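Acetyl xylan esterase (Metagenome, PDB 6XYC) hydrolyses ester decorations of xylan, as a bifunctional feruloyl and acetyl xylan esterase of the alpha/beta-hydrolase fold. Local coordinates at residues I44-A49 and S76-S81; I115-F120 and D163-W168; L223-D228 and I255-G260. All coordinates share one frame; numbering follows the deposited sequence.

Contact 1. Residues I44-A49 and S76-S81. With AES (4-(2-aminoethyl)benzenesulfonyl fluoride), chain B.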
ATOM      1  N   ILE A  44      -5.368   4.229   1.416  1.00 22.22           N
ATOM      2  CA  ILE A  44      -5.335   2.947   2.110  1.00 21.77           C
ATOM      3  C   ILE A  44      -5.710   1.836   1.142  1.00 22.68           C
ATOM      4  O   ILE A  44      -6.524   2.020   0.229  1.00 24.51           O
ATOM      5  CB  ILE A  44      -6.258   2.929   3.348  1.00 22.66           C
ATOM      6  CG1 ILE A  44      -7.736   2.915   2.956  1.00 22.28           C
ATOM      7  CG2 ILE A  44      -5.976   4.134   4.241  1.00 22.95           C
ATOM      8  CD1 ILE A  44      -8.676   2.745   4.151  1.00 23.16           C
ATOM      9  N   ILE A  45      -5.123   0.659   1.363  1.00 21.92           N
ATOM     10  CA  ILE A  45      -5.249  -0.460   0.431  1.00 21.16           C
ATOM     11  C   ILE A  45      -5.481  -1.744   1.217  1.00 22.12           C
ATOM     12  O   ILE A  45      -4.674  -2.103   2.083  1.00 22.63           O
ATOM     13  CB  ILE A  45      -4.003  -0.621  -0.463  1.00 20.61           C
ATOM     14  CG1 ILE A  45      -3.580   0.719  -1.069  1.00 21.71           C
ATOM     15  CG2 ILE A  45      -4.276  -1.666  -1.559  1.00 20.69           C
ATOM     16  CD1 ILE A  45      -2.243   0.639  -1.786  1.00 23.12           C
ATOM     17  N   TYR A  46      -6.553  -2.454   0.885  1.00 22.41           N
ATOM     18  CA  TYR A  46      -6.886  -3.698   1.567  1.00 22.42           C
ATOM     19  C   TYR A  46      -5.848  -4.777   1.271  1.00 23.58           C
ATOM     20  O   TYR A  46      -5.100  -4.714   0.289  1.00 20.04           O
ATOM     21  CB  TYR A  46      -8.259  -4.204   1.120  1.00 23.45           C
ATOM     22  CG  TYR A  46      -8.404  -4.318  -0.386  1.00 21.27           C
ATOM     23  CD1 TYR A  46      -9.082  -3.341  -1.109  1.00 23.19           C
ATOM     24  CD2 TYR A  46      -7.852  -5.384  -1.097  1.00 21.86           C
ATOM     25  CE1 TYR A  46      -9.210  -3.424  -2.482  1.00 22.56           C
ATOM     26  CE2 TYR A  46      -7.987  -5.479  -2.477  1.00 23.61           C
ATOM     27  CZ  TYR A  46      -8.660  -4.488  -3.165  1.00 23.36           C
ATOM     28  OH  TYR A  46      -8.796  -4.565  -4.531  1.00 25.09           O
ATOM     29  N   GLY A  47      -5.828  -5.787   2.133  1.00 24.29           N
ATOM     30  CA  GLY A  47      -5.095  -7.013   1.884  1.00 23.16           C
ATOM     31  C   GLY A  47      -6.016  -8.113   1.390  1.00 22.39           C
ATOM     32  O   GLY A  47      -7.175  -8.211   1.794  1.00 21.45           O
ATOM     33  N   SER A  48      -5.481  -8.947   0.502  1.00 20.12           N
ATOM     34  CA  SER A  48      -6.287  -9.976  -0.146  1.00 22.89           C
ATOM     35  C   SER A  48      -5.440 -10.993  -0.896  1.00 23.88           C
ATOM     36  O   SER A  48      -5.949 -11.684  -1.784  1.00 20.02           O
ATOM     37  CB  SER A  48      -7.262  -9.336  -1.132  1.00 22.86           C
ATOM     38  OG  SER A  48      -6.570  -8.886  -2.292  1.00 23.74           O
ATOM     39  N   ALA A  49      -4.152 -11.097  -0.553  1.00 21.48           N
ATOM     40  CA  ALA A  49      -3.212 -11.913  -1.323  1.00 22.86           C
ATOM     41  C   ALA A  49      -3.276 -11.548  -2.807  1.00 23.15           C
ATOM     42  O   ALA A  49      -3.094 -12.398  -3.682  1.00 21.52           O
ATOM     43  CB  ALA A  49      -3.471 -13.406  -1.114  1.00 24.02           C
ATOM     44  N   SER A  76      -9.697   5.085   0.010  1.00 22.12           N
ATOM     45  CA  SER A  76      -9.558   3.635  -0.063  1.00 20.82           C
ATOM     46  C   SER A  76      -9.767   3.189  -1.502  1.00 21.31           C
ATOM     47  O   SER A  76     -10.810   3.475  -2.097  1.00 24.32           O
ATOM     48  CB  SER A  76     -10.556   2.948   0.870  1.00 22.54           C
ATOM     49  OG  SER A  76     -10.315   1.552   0.925  1.00 22.22           O
ATOM     50  N   ILE A  77      -8.791   2.474  -2.049  1.00 23.70           N
ATOM     51  CA  ILE A  77      -8.765   2.190  -3.475  1.00 21.61           C
ATOM     52  C   ILE A  77      -8.942   0.700  -3.727  1.00 24.53           C
ATOM     53  O   ILE A  77      -8.512  -0.149  -2.939  1.00 24.06           O
ATOM     54  CB  ILE A  77      -7.456   2.688  -4.131  1.00 22.12           C
ATOM     55  CG1 ILE A  77      -6.243   1.930  -3.567  1.00 24.14           C
ATOM     56  CG2 ILE A  77      -7.282   4.184  -3.918  1.00 21.52           C
ATOM     57  CD1 ILE A  77      -4.952   2.202  -4.311  1.00 23.13           C
ATOM     58  N   ASN A  78      -9.577   0.391  -4.856  1.00 22.00           N
ATOM     59  CA  ASN A  78      -9.521  -0.942  -5.438  1.00 21.38           C
ATOM     60  C   ASN A  78      -8.314  -1.059  -6.366  1.00 24.14           C
ATOM     61  O   ASN A  78      -7.789  -0.065  -6.867  1.00 23.90           O
ATOM     62  CB  ASN A  78     -10.805  -1.250  -6.215  1.00 24.04           C
ATOM     63  CG  ASN A  78     -11.982  -1.555  -5.315  1.00 24.71           C
ATOM     64  OD1 ASN A  78     -11.826  -1.886  -4.141  1.00 23.49           O
ATOM     65  ND2 ASN A  78     -13.179  -1.453  -5.876  1.00 27.16           N
ATOM     66  N   HIS A  79      -7.865  -2.295  -6.573  1.00 23.64           N
ATOM     67  CA  HIS A  79      -6.902  -2.614  -7.616  1.00 22.84           C
ATOM     68  C   HIS A  79      -7.376  -3.889  -8.298  1.00 23.34           C
ATOM     69  O   HIS A  79      -8.229  -4.606  -7.774  1.00 22.62           O
ATOM     70  CB  HIS A  79      -5.475  -2.784  -7.077  1.00 22.69           C
ATOM     71  CG  HIS A  79      -5.311  -3.933  -6.138  1.00 22.27           C
ATOM     72  ND1 HIS A  79      -5.311  -5.245  -6.558  1.00 23.22           N
ATOM     73  CD2 HIS A  79      -5.143  -3.967  -4.795  1.00 23.45           C
ATOM     74  CE1 HIS A  79      -5.150  -6.037  -5.513  1.00 24.48           C
ATOM     75  NE2 HIS A  79      -5.046  -5.287  -4.430  1.00 22.58           N
ATOM     76  N   ARG A  80      -6.841  -4.160  -9.484  1.00 23.82           N
ATOM     77  CA  ARG A  80      -7.274  -5.331 -10.233  1.00 22.94           C
ATOM     78  C   ARG A  80      -6.782  -6.609  -9.563  1.00 23.44           C
ATOM     79  O   ARG A  80      -5.731  -6.637  -8.915  1.00 23.05           O
ATOM     80  CB  ARG A  80      -6.768  -5.273 -11.672  1.00 25.12           C
ATOM     81  CG  ARG A  80      -7.616  -4.425 -12.597  1.00 27.73           C
ATOM     82  CD  ARG A  80      -6.938  -4.266 -13.947  1.00 26.03           C
ATOM     83  NE  ARG A  80      -5.772  -3.399 -13.861  1.00 26.89           N
ATOM     84  CZ  ARG A  80      -4.884  -3.232 -14.837  1.00 28.09           C
ATOM     85  NH1 ARG A  80      -5.031  -3.871 -15.991  1.00 28.15           N
ATOM     86  NH2 ARG A  80      -3.848  -2.420 -14.662  1.00 28.25           N
ATOM     87  N   SER A  81      -7.564  -7.674  -9.724  1.00 23.16           N
ATOM     88  CA  SER A  81      -7.199  -8.971  -9.171  1.00 23.80           C
ATOM     89  C   SER A  81      -6.033  -9.577  -9.941  1.00 24.75           C
ATOM     90  O   SER A  81      -5.923  -9.430 -11.164  1.00 27.77           O
ATOM     91  CB  SER A  81      -8.400  -9.922  -9.222  1.00 25.16           C
ATOM     92  OG  SER A  81      -8.020 -11.258  -8.926  1.00 26.77           O
TER
HETATM   93  C3  AES B 701      -0.891 -14.518   1.786  1.00 36.99           C
HETATM   94  C2  AES B 701      -1.503 -13.442   2.354  1.00 40.03           C
HETATM   95  C1  AES B 701      -1.188 -12.189   1.922  1.00 28.39           C
HETATM   96  S   AES B 701      -2.042 -10.872   2.661  1.00 28.32           S
HETATM   97  O1S AES B 701      -2.791 -10.109   1.629  1.00 25.03           O
HETATM   98  O2S AES B 701      -3.148 -11.406   3.450  1.00 28.77           O
HETATM   99  C6  AES B 701      -0.275 -11.974   0.941  1.00 36.78           C
HETATM  100  C5  AES B 701       0.348 -13.063   0.366  1.00 40.82           C
HETATM  101  C4  AES B 701       0.033 -14.334   0.787  1.00 49.44           C
HETATM  102  C7  AES B 701       0.741 -15.579   0.157  1.00 42.50           C
HETATM  103  C8  AES B 701       2.279 -15.446   0.289  1.00 35.40           C
HETATM  104  N8  AES B 701       2.835 -16.732   0.029  1.00 34.80           N
HETATM  105  O   HOH W   1      -8.616  -0.304  -0.129  1.00 22.04           O
HETATM  106  O   HOH W   2      -4.786  -6.410  -1.960  1.00 21.83           O
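Ile44 and Ser76 pair as parallel strand neighbours, with Ile77 N donating to Ile44 O at 3.2 Å; the touching parts, taken end to end, run 45° apart, so the backbones separate past this pair. A water sits where they part: it lies within hydrogen-bonding distance of Ile44 O, Ser76 OG and Ile77 O, 2.8 Å from the last, so it stitches the chains together just past the last direct backbone bond. Ser76 OG is also bonded to Lys56 O, and its CB packs on Ile44 CG1 beneath helix 56-69. Among the residues facing helices 89-103 and 122-131, Ile45 CG1 meets Ile77 CD1 at 3.8 Å. These are the adjacent strands of a right-handed beta-alpha-beta unit, 39-45, 56-69 and 73-77, in the alpha/beta-hydrolase sheet. Past the strand ends, Tyr46 reaches across to the other segment, its CG lying between the backbone N and the carbonyl carbon (chi1 53°). Its hydroxyl accepts an almost straight bond from His79 N, 3.2 Å to Tyr46 OH, and is also bonded to Ala52 O. The same OH lies over the centre of the His79 ring, 3.7 Å above its plane; the two rings are near parallel, 28° apart, but slid so far that they barely overlap. Asn78 OD1 comes to the edge of the tyrosine ring at CE1. The imidazole is gripped at both nitrogens: ND1 donates to Arg80 O at 2.8 Å, while NE2 meets, in the ring plane, a second water that also bonds Tyr46 O and Ser48 OG. These two bonds fix the ring's rotation. Further along the first segment the backbone reaches the ligand pocket: Ala49 N donates to O1S of the bound sulfonyl inhibitor at 2.8 Å, consistent with an oxyanion-hole role for that amide.

Contact 2. Residues I115-F120 and D163-W168; sequences IGITGF and DAVVDW
Asp163 opens the pairing with a two-bond grip on Ile115: its N donates to Ile115 O, while its OD1 accepts Ile115 N at 2.8 Å through the lone pair turned away from OD2, which itself goes to His161. Ala164 O then takes Ile117 N, and the strands run on parallel, axes 4.8 Å apart and 8° off. Val165 lies side by side with Ile117, CG2 to CG2 at 3.8 Å. Val166 donates from N to Ile117 O, and its own O receives Thr118 OG1 at 2.8 Å, from above the carbonyl plane, plus a weak bond from Gly119 N at 3.4 Å. Thr118 OG1, anti to its backbone N (chi1 -177°), thus points across to the neighbouring strand, where it also lies at the edge of the Trp168 indole, 3.3 Å from CD1. Asp167 lies on the Val165 side of the sheet, its side chain touching Ile224. Trp168 N bonds Gly119 O, its CB packs on Phe120 CB, and both aromatic rings meet Phe267 edge-to-face. These are neighbouring strands in the parallel part of the alpha/beta-hydrolase sheet, and strand 114-120 leads into a probable nucleophile elbow (GxSxG) at Ser121.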
ATOM      1  N   ILE A 115       0.566  13.293   0.899  1.00 32.79           N
ATOM      2  CA  ILE A 115      -0.218  12.111   0.552  1.00 29.39           C
ATOM      3  C   ILE A 115       0.561  10.917   1.080  1.00 27.20           C
ATOM      4  O   ILE A 115       1.553  10.498   0.473  1.00 28.65           O
ATOM      5  CB  ILE A 115      -0.464  11.981  -0.953  1.00 31.74           C
ATOM      6  CG1 ILE A 115      -1.173  13.228  -1.483  1.00 33.33           C
ATOM      7  CG2 ILE A 115      -1.292  10.740  -1.254  1.00 32.38           C
ATOM      8  CD1 ILE A 115      -1.465  13.194  -2.979  1.00 32.32           C
ATOM      9  N   GLY A 116       0.124  10.369   2.212  1.00 26.52           N
ATOM     10  CA  GLY A 116       0.668   9.124   2.705  1.00 25.23           C
ATOM     11  C   GLY A 116      -0.069   7.931   2.136  1.00 25.32           C
ATOM     12  O   GLY A 116      -1.113   8.059   1.497  1.00 26.38           O
ATOM     13  N   ILE A 117       0.491   6.749   2.377  1.00 22.76           N
ATOM     14  CA  ILE A 117      -0.092   5.519   1.854  1.00 23.65           C
ATOM     15  C   ILE A 117       0.142   4.401   2.863  1.00 24.10           C
ATOM     16  O   ILE A 117       1.196   4.328   3.503  1.00 21.36           O
ATOM     17  CB  ILE A 117       0.482   5.179   0.462  1.00 22.36           C
ATOM     18  CG1 ILE A 117      -0.376   4.123  -0.227  1.00 23.22           C
ATOM     19  CG2 ILE A 117       1.926   4.717   0.566  1.00 23.58           C
ATOM     20  CD1 ILE A 117      -0.137   3.996  -1.719  1.00 21.44           C
ATOM     21  N   THR A 118      -0.861   3.538   3.015  1.00 22.08           N
ATOM     22  CA  THR A 118      -0.793   2.438   3.964  1.00 20.98           C
ATOM     23  C   THR A 118      -1.699   1.316   3.475  1.00 22.67           C
ATOM     24  O   THR A 118      -2.654   1.543   2.727  1.00 21.75           O
ATOM     25  CB  THR A 118      -1.211   2.883   5.378  1.00 21.09           C
ATOM     26  OG1 THR A 118      -1.073   1.799   6.299  1.00 24.57           O
ATOM     27  CG2 THR A 118      -2.652   3.385   5.385  1.00 22.63           C
ATOM     28  N   GLY A 119      -1.374   0.100   3.887  1.00 23.75           N
ATOM     29  CA  GLY A 119      -2.166  -1.063   3.532  1.00 22.47           C
ATOM     30  C   GLY A 119      -1.741  -2.220   4.404  1.00 23.12           C
ATOM     31  O   GLY A 119      -0.692  -2.170   5.060  1.00 22.65           O
ATOM     32  N   PHE A 120      -2.563  -3.271   4.424  1.00 22.92           N
ATOM     33  CA  PHE A 120      -2.225  -4.467   5.193  1.00 24.69           C
ATOM     34  C   PHE A 120      -2.070  -5.684   4.277  1.00 24.65           C
ATOM     35  O   PHE A 120      -2.792  -5.814   3.286  1.00 20.46           O
ATOM     36  CB  PHE A 120      -3.261  -4.732   6.332  1.00 25.83           C
ATOM     37  CG  PHE A 120      -4.710  -4.655   5.920  1.00 25.93           C
ATOM     38  CD1 PHE A 120      -5.375  -3.443   5.857  1.00 28.92           C
ATOM     39  CD2 PHE A 120      -5.416  -5.814   5.653  1.00 30.04           C
ATOM     40  CE1 PHE A 120      -6.702  -3.387   5.489  1.00 31.37           C
ATOM     41  CE2 PHE A 120      -6.738  -5.759   5.299  1.00 31.98           C
ATOM     42  CZ  PHE A 120      -7.381  -4.549   5.217  1.00 31.43           C
ATOM     43  N   ASP A 163       4.458  10.383   0.223  1.00 25.78           N
ATOM     44  CA  ASP A 163       5.313  11.108   1.158  1.00 29.16           C
ATOM     45  C   ASP A 163       5.691  10.304   2.395  1.00 32.03           C
ATOM     46  O   ASP A 163       6.658  10.672   3.079  1.00 27.53           O
ATOM     47  CB  ASP A 163       4.639  12.405   1.609  1.00 31.47           C
ATOM     48  CG  ASP A 163       4.438  13.380   0.473  1.00 37.00           C
ATOM     49  OD1 ASP A 163       3.277  13.713   0.173  1.00 32.50           O
ATOM     50  OD2 ASP A 163       5.442  13.815  -0.123  1.00 37.75           O
ATOM     51  N   ALA A 164       4.965   9.228   2.692  1.00 26.26           N
ATOM     52  CA  ALA A 164       5.226   8.396   3.858  1.00 25.80           C
ATOM     53  C   ALA A 164       4.448   7.103   3.686  1.00 22.83           C
ATOM     54  O   ALA A 164       3.427   7.070   2.989  1.00 22.71           O
ATOM     55  CB  ALA A 164       4.825   9.102   5.159  1.00 26.12           C
ATOM     56  N   VAL A 165       4.937   6.040   4.316  1.00 23.98           N
ATOM     57  CA  VAL A 165       4.370   4.710   4.142  1.00 24.53           C
ATOM     58  C   VAL A 165       4.185   4.070   5.507  1.00 24.30           C
ATOM     59  O   VAL A 165       5.065   4.159   6.368  1.00 22.56           O
ATOM     60  CB  VAL A 165       5.264   3.818   3.258  1.00 23.07           C
ATOM     61  CG1 VAL A 165       4.678   2.407   3.159  1.00 22.56           C
ATOM     62  CG2 VAL A 165       5.458   4.434   1.879  1.00 24.14           C
ATOM     63  N   VAL A 166       3.044   3.416   5.706  1.00 25.22           N
ATOM     64  CA  VAL A 166       2.837   2.516   6.840  1.00 25.28           C
ATOM     65  C   VAL A 166       2.509   1.139   6.278  1.00 22.15           C
ATOM     66  O   VAL A 166       1.507   0.969   5.567  1.00 21.54           O
ATOM     67  CB  VAL A 166       1.731   3.006   7.783  1.00 22.44           C
ATOM     68  CG1 VAL A 166       1.468   1.958   8.859  1.00 24.20           C
ATOM     69  CG2 VAL A 166       2.130   4.325   8.416  1.00 24.88           C
ATOM     70  N   ASP A 167       3.357   0.163   6.596  1.00 20.78           N
ATOM     71  CA  ASP A 167       3.285  -1.187   6.045  1.00 21.90           C
ATOM     72  C   ASP A 167       2.822  -2.120   7.158  1.00 23.30           C
ATOM     73  O   ASP A 167       3.576  -2.403   8.098  1.00 22.78           O
ATOM     74  CB  ASP A 167       4.645  -1.590   5.482  1.00 21.94           C
ATOM     75  CG  ASP A 167       4.810  -3.080   5.324  1.00 26.06           C
ATOM     76  OD1 ASP A 167       3.804  -3.807   5.208  1.00 23.34           O
ATOM     77  OD2 ASP A 167       5.976  -3.533   5.307  1.00 23.49           O
ATOM     78  N   TRP A 168       1.572  -2.579   7.062  1.00 22.76           N
ATOM     79  CA  TRP A 168       1.030  -3.544   8.015  1.00 21.49           C
ATOM     80  C   TRP A 168       1.279  -4.952   7.473  1.00 23.44           C
ATOM     81  O   TRP A 168       0.617  -5.381   6.525  1.00 25.14           O
ATOM     82  CB  TRP A 168      -0.463  -3.339   8.253  1.00 22.41           C
ATOM     83  CG  TRP A 168      -0.907  -2.050   8.878  1.00 22.06           C
ATOM     84  CD1 TRP A 168      -1.181  -0.886   8.228  1.00 22.89           C
ATOM     85  CD2 TRP A 168      -1.183  -1.809  10.267  1.00 20.38           C
ATOM     86  NE1 TRP A 168      -1.599   0.071   9.124  1.00 21.55           N
ATOM     87  CE2 TRP A 168      -1.602  -0.467  10.382  1.00 21.72           C
ATOM     88  CE3 TRP A 168      -1.109  -2.593  11.428  1.00 23.68           C
ATOM     89  CZ2 TRP A 168      -1.938   0.109  11.609  1.00 23.05           C
ATOM     90  CZ3 TRP A 168      -1.440  -2.014  12.644  1.00 23.28           C
ATOM     91  CH2 TRP A 168      -1.857  -0.681  12.724  1.00 23.25           C
TER

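Contact 3. Residues L223-D228 and I255-G260; sequences LIIHGD and ISVPGG
Leu223 and Ile255 touch at their tips, CD1 to CD1 at 3.8 Å, the leucine CG standing anti to its backbone N (chi1 175°). On the same side Ile225 sends its CG2 branch, rather than the longer CG1 arm, to Val257 CG2, also at 3.8 Å; Val257 in turn rests against Tyr271 of helix 269-284. Between these side chains the parallel backbones exchange bonds in regular order: Ile224 O takes Ile255 N at 2.7 Å, Ile255 O takes His226 N, and His226 O takes Val257 N. His226 projects on the other side of the sheet with Ser256; its ring is held through both nitrogens, ND1 by Ser238 OG and NE2 by Val233 O. Gly227 CA lies close to Gly260 O, at 3.3 Å, where the chain is folded back by a type II turn from Val257 to Gly260. Val257 O serves two donors, Asp228 N and Gly260 N, which reach it from opposite faces of its plane. Asp228 adds a side-chain bond to that turn: with CG tucked between the backbone N and the carbonyl carbon (chi1 70°), its carboxylate swings over the turn and OD1 accepts Gly259 N at 2.8 Å, met from above the carboxylate plane. A water donates to Asp228 OD2 at 2.7 Å and links it to Ser256 OG, which is also bonded to His235 NE2. Two strands of a beta-alpha-beta unit, 222-227, 236-248 and 252-257, meet here at one edge of the alpha/beta-hydrolase sheet; the loops that follow them carry Asp230 and His262, the probable acid and base of a Ser-His-Asp triad.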
ATOM      1  N   LEU A 223       6.916   3.246   8.312  1.00 23.16           N
ATOM      2  CA  LEU A 223       6.601   2.561   9.557  1.00 21.51           C
ATOM      3  C   LEU A 223       6.129   1.157   9.213  1.00 22.95           C
ATOM      4  O   LEU A 223       5.224   0.984   8.387  1.00 22.88           O
ATOM      5  CB  LEU A 223       5.526   3.312  10.345  1.00 25.09           C
ATOM      6  CG  LEU A 223       5.011   2.634  11.620  1.00 22.73           C
ATOM      7  CD1 LEU A 223       6.050   2.612  12.713  1.00 27.85           C
ATOM      8  CD2 LEU A 223       3.747   3.345  12.097  1.00 24.28           C
ATOM      9  N   ILE A 224       6.746   0.160   9.838  1.00 21.50           N
ATOM     10  CA  ILE A 224       6.451  -1.247   9.586  1.00 24.11           C
ATOM     11  C   ILE A 224       5.882  -1.843  10.867  1.00 23.60           C
ATOM     12  O   ILE A 224       6.480  -1.698  11.941  1.00 23.47           O
ATOM     13  CB  ILE A 224       7.708  -2.019   9.142  1.00 23.55           C
ATOM     14  CG1 ILE A 224       8.394  -1.322   7.967  1.00 24.03           C
ATOM     15  CG2 ILE A 224       7.349  -3.458   8.791  1.00 21.50           C
ATOM     16  CD1 ILE A 224       9.842  -1.720   7.803  1.00 25.25           C
ATOM     17  N   ILE A 225       4.741  -2.518  10.754  1.00 21.04           N
ATOM     18  CA  ILE A 225       4.065  -3.126  11.894  1.00 22.37           C
ATOM     19  C   ILE A 225       3.767  -4.578  11.544  1.00 23.89           C
ATOM     20  O   ILE A 225       3.149  -4.855  10.508  1.00 20.81           O
ATOM     21  CB  ILE A 225       2.770  -2.374  12.251  1.00 22.64           C
ATOM     22  CG1 ILE A 225       3.041  -0.877  12.405  1.00 25.67           C
ATOM     23  CG2 ILE A 225       2.174  -2.934  13.529  1.00 24.40           C
ATOM     24  CD1 ILE A 225       1.809  -0.035  12.577  1.00 24.95           C
ATOM     25  N   HIS A 226       4.195  -5.503  12.407  1.00 23.07           N
ATOM     26  CA  HIS A 226       4.051  -6.923  12.115  1.00 23.41           C
ATOM     27  C   HIS A 226       3.920  -7.707  13.410  1.00 22.91           C
ATOM     28  O   HIS A 226       4.698  -7.502  14.349  1.00 23.64           O
ATOM     29  CB  HIS A 226       5.244  -7.432  11.297  1.00 21.20           C
ATOM     30  CG  HIS A 226       4.924  -8.600  10.420  1.00 20.81           C
ATOM     31  ND1 HIS A 226       5.222  -8.620   9.075  1.00 21.28           N
ATOM     32  CD2 HIS A 226       4.345  -9.793  10.697  1.00 20.36           C
ATOM     33  CE1 HIS A 226       4.829  -9.772   8.557  1.00 21.90           C
ATOM     34  NE2 HIS A 226       4.293 -10.502   9.519  1.00 23.41           N
ATOM     35  N   GLY A 227       2.932  -8.600  13.453  1.00 23.24           N
ATOM     36  CA  GLY A 227       2.741  -9.440  14.624  1.00 23.01           C
ATOM     37  C   GLY A 227       3.732 -10.594  14.625  1.00 22.75           C
ATOM     38  O   GLY A 227       3.967 -11.242  13.606  1.00 23.32           O
ATOM     39  N   ASP A 228       4.326 -10.842  15.791  1.00 24.65           N
ATOM     40  CA  ASP A 228       5.313 -11.912  15.889  1.00 24.06           C
ATOM     41  C   ASP A 228       4.679 -13.300  15.933  1.00 25.08           C
ATOM     42  O   ASP A 228       5.406 -14.292  16.055  1.00 23.28           O
ATOM     43  CB  ASP A 228       6.237 -11.684  17.101  1.00 27.73           C
ATOM     44  CG  ASP A 228       5.546 -11.870  18.440  1.00 29.69           C
ATOM     45  OD1 ASP A 228       4.464 -12.488  18.509  1.00 29.77           O
ATOM     46  OD2 ASP A 228       6.130 -11.405  19.443  1.00 30.40           O
ATOM     47  N   ILE A 255       7.766  -1.879  14.362  1.00 22.85           N
ATOM     48  CA  ILE A 255       7.033  -2.198  15.579  1.00 25.28           C
ATOM     49  C   ILE A 255       6.556  -3.641  15.477  1.00 25.66           C
ATOM     50  O   ILE A 255       5.740  -3.974  14.607  1.00 23.13           O
ATOM     51  CB  ILE A 255       5.850  -1.245  15.796  1.00 27.22           C
ATOM     52  CG1 ILE A 255       6.360   0.156  16.144  1.00 29.26           C
ATOM     53  CG2 ILE A 255       4.945  -1.759  16.899  1.00 28.09           C
ATOM     54  CD1 ILE A 255       5.280   1.232  16.131  1.00 33.56           C
ATOM     55  N   SER A 256       7.069  -4.493  16.361  1.00 25.74           N
ATOM     56  CA  SER A 256       6.678  -5.892  16.438  1.00 27.11           C
ATOM     57  C   SER A 256       5.577  -6.018  17.482  1.00 27.11           C
ATOM     58  O   SER A 256       5.722  -5.520  18.601  1.00 27.11           O
ATOM     59  CB  SER A 256       7.879  -6.764  16.815  1.00 30.26           C
ATOM     60  OG  SER A 256       7.535  -8.138  16.801  1.00 31.51           O
ATOM     61  N   VAL A 257       4.476  -6.665  17.110  1.00 24.39           N
ATOM     62  CA  VAL A 257       3.307  -6.802  17.977  1.00 24.16           C
ATOM     63  C   VAL A 257       3.402  -8.156  18.673  1.00 26.25           C
ATOM     64  O   VAL A 257       3.277  -9.198  18.004  1.00 24.88           O
ATOM     65  CB  VAL A 257       1.998  -6.673  17.183  1.00 24.52           C
ATOM     66  CG1 VAL A 257       0.795  -6.839  18.109  1.00 24.68           C
ATOM     67  CG2 VAL A 257       1.934  -5.327  16.457  1.00 23.78           C
ATOM     68  N   PRO A 258       3.605  -8.201  19.996  1.00 28.03           N
ATOM     69  CA  PRO A 258       3.744  -9.497  20.671  1.00 28.05           C
ATOM     70  C   PRO A 258       2.422 -10.252  20.679  1.00 26.12           C
ATOM     71  O   PRO A 258       1.376  -9.707  21.039  1.00 25.12           O
ATOM     72  CB  PRO A 258       4.200  -9.125  22.087  1.00 30.34           C
ATOM     73  CG  PRO A 258       3.685  -7.733  22.296  1.00 32.52           C
ATOM     74  CD  PRO A 258       3.645  -7.070  20.939  1.00 29.01           C
ATOM     75  N   GLY A 259       2.480 -11.515  20.262  1.00 29.75           N
ATOM     76  CA  GLY A 259       1.290 -12.328  20.126  1.00 24.99           C
ATOM     77  C   GLY A 259       0.380 -11.928  18.991  1.00 25.89           C
ATOM     78  O   GLY A 259      -0.685 -12.540  18.830  1.00 27.13           O
ATOM     79  N   GLY A 260       0.761 -10.924  18.201  1.00 24.54           N
ATOM     80  CA  GLY A 260      -0.104 -10.441  17.145  1.00 23.60           C
ATOM     81  C   GLY A 260      -0.182 -11.420  15.982  1.00 23.80           C
ATOM     82  O   GLY A 260       0.815 -12.004  15.557  1.00 23.01           O
TER
HETATM   83  O   HOH W   3       7.727  -9.197  19.173  1.00 33.55           O

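All three contacts lie on one mixed sheet and follow one another along the chain without overlap. Contact 1 pairs strands 73-77 and 39-45, contact 2 pairs 114-120 and 164-168, and contact 3 pairs 222-227 and 252-257, so together they run across its parallel part. Contacts 1 and 2 have centres 13 Å apart and touch, Gly47 N lying 3.3 Å from Phe120 CE2. Contacts 2 and 3, 15 Å apart, are joined by probable backbone hydrogen bonds between Val165, Asp167 and Leu223. Contacts 1 and 3 do not touch, with centres 21 Å apart. Loops after these strands bring the inhibitor-binding backbone, the probable nucleophile and the probable catalytic histidine to one pocket, with the probable acid on the loop after strand 222-227.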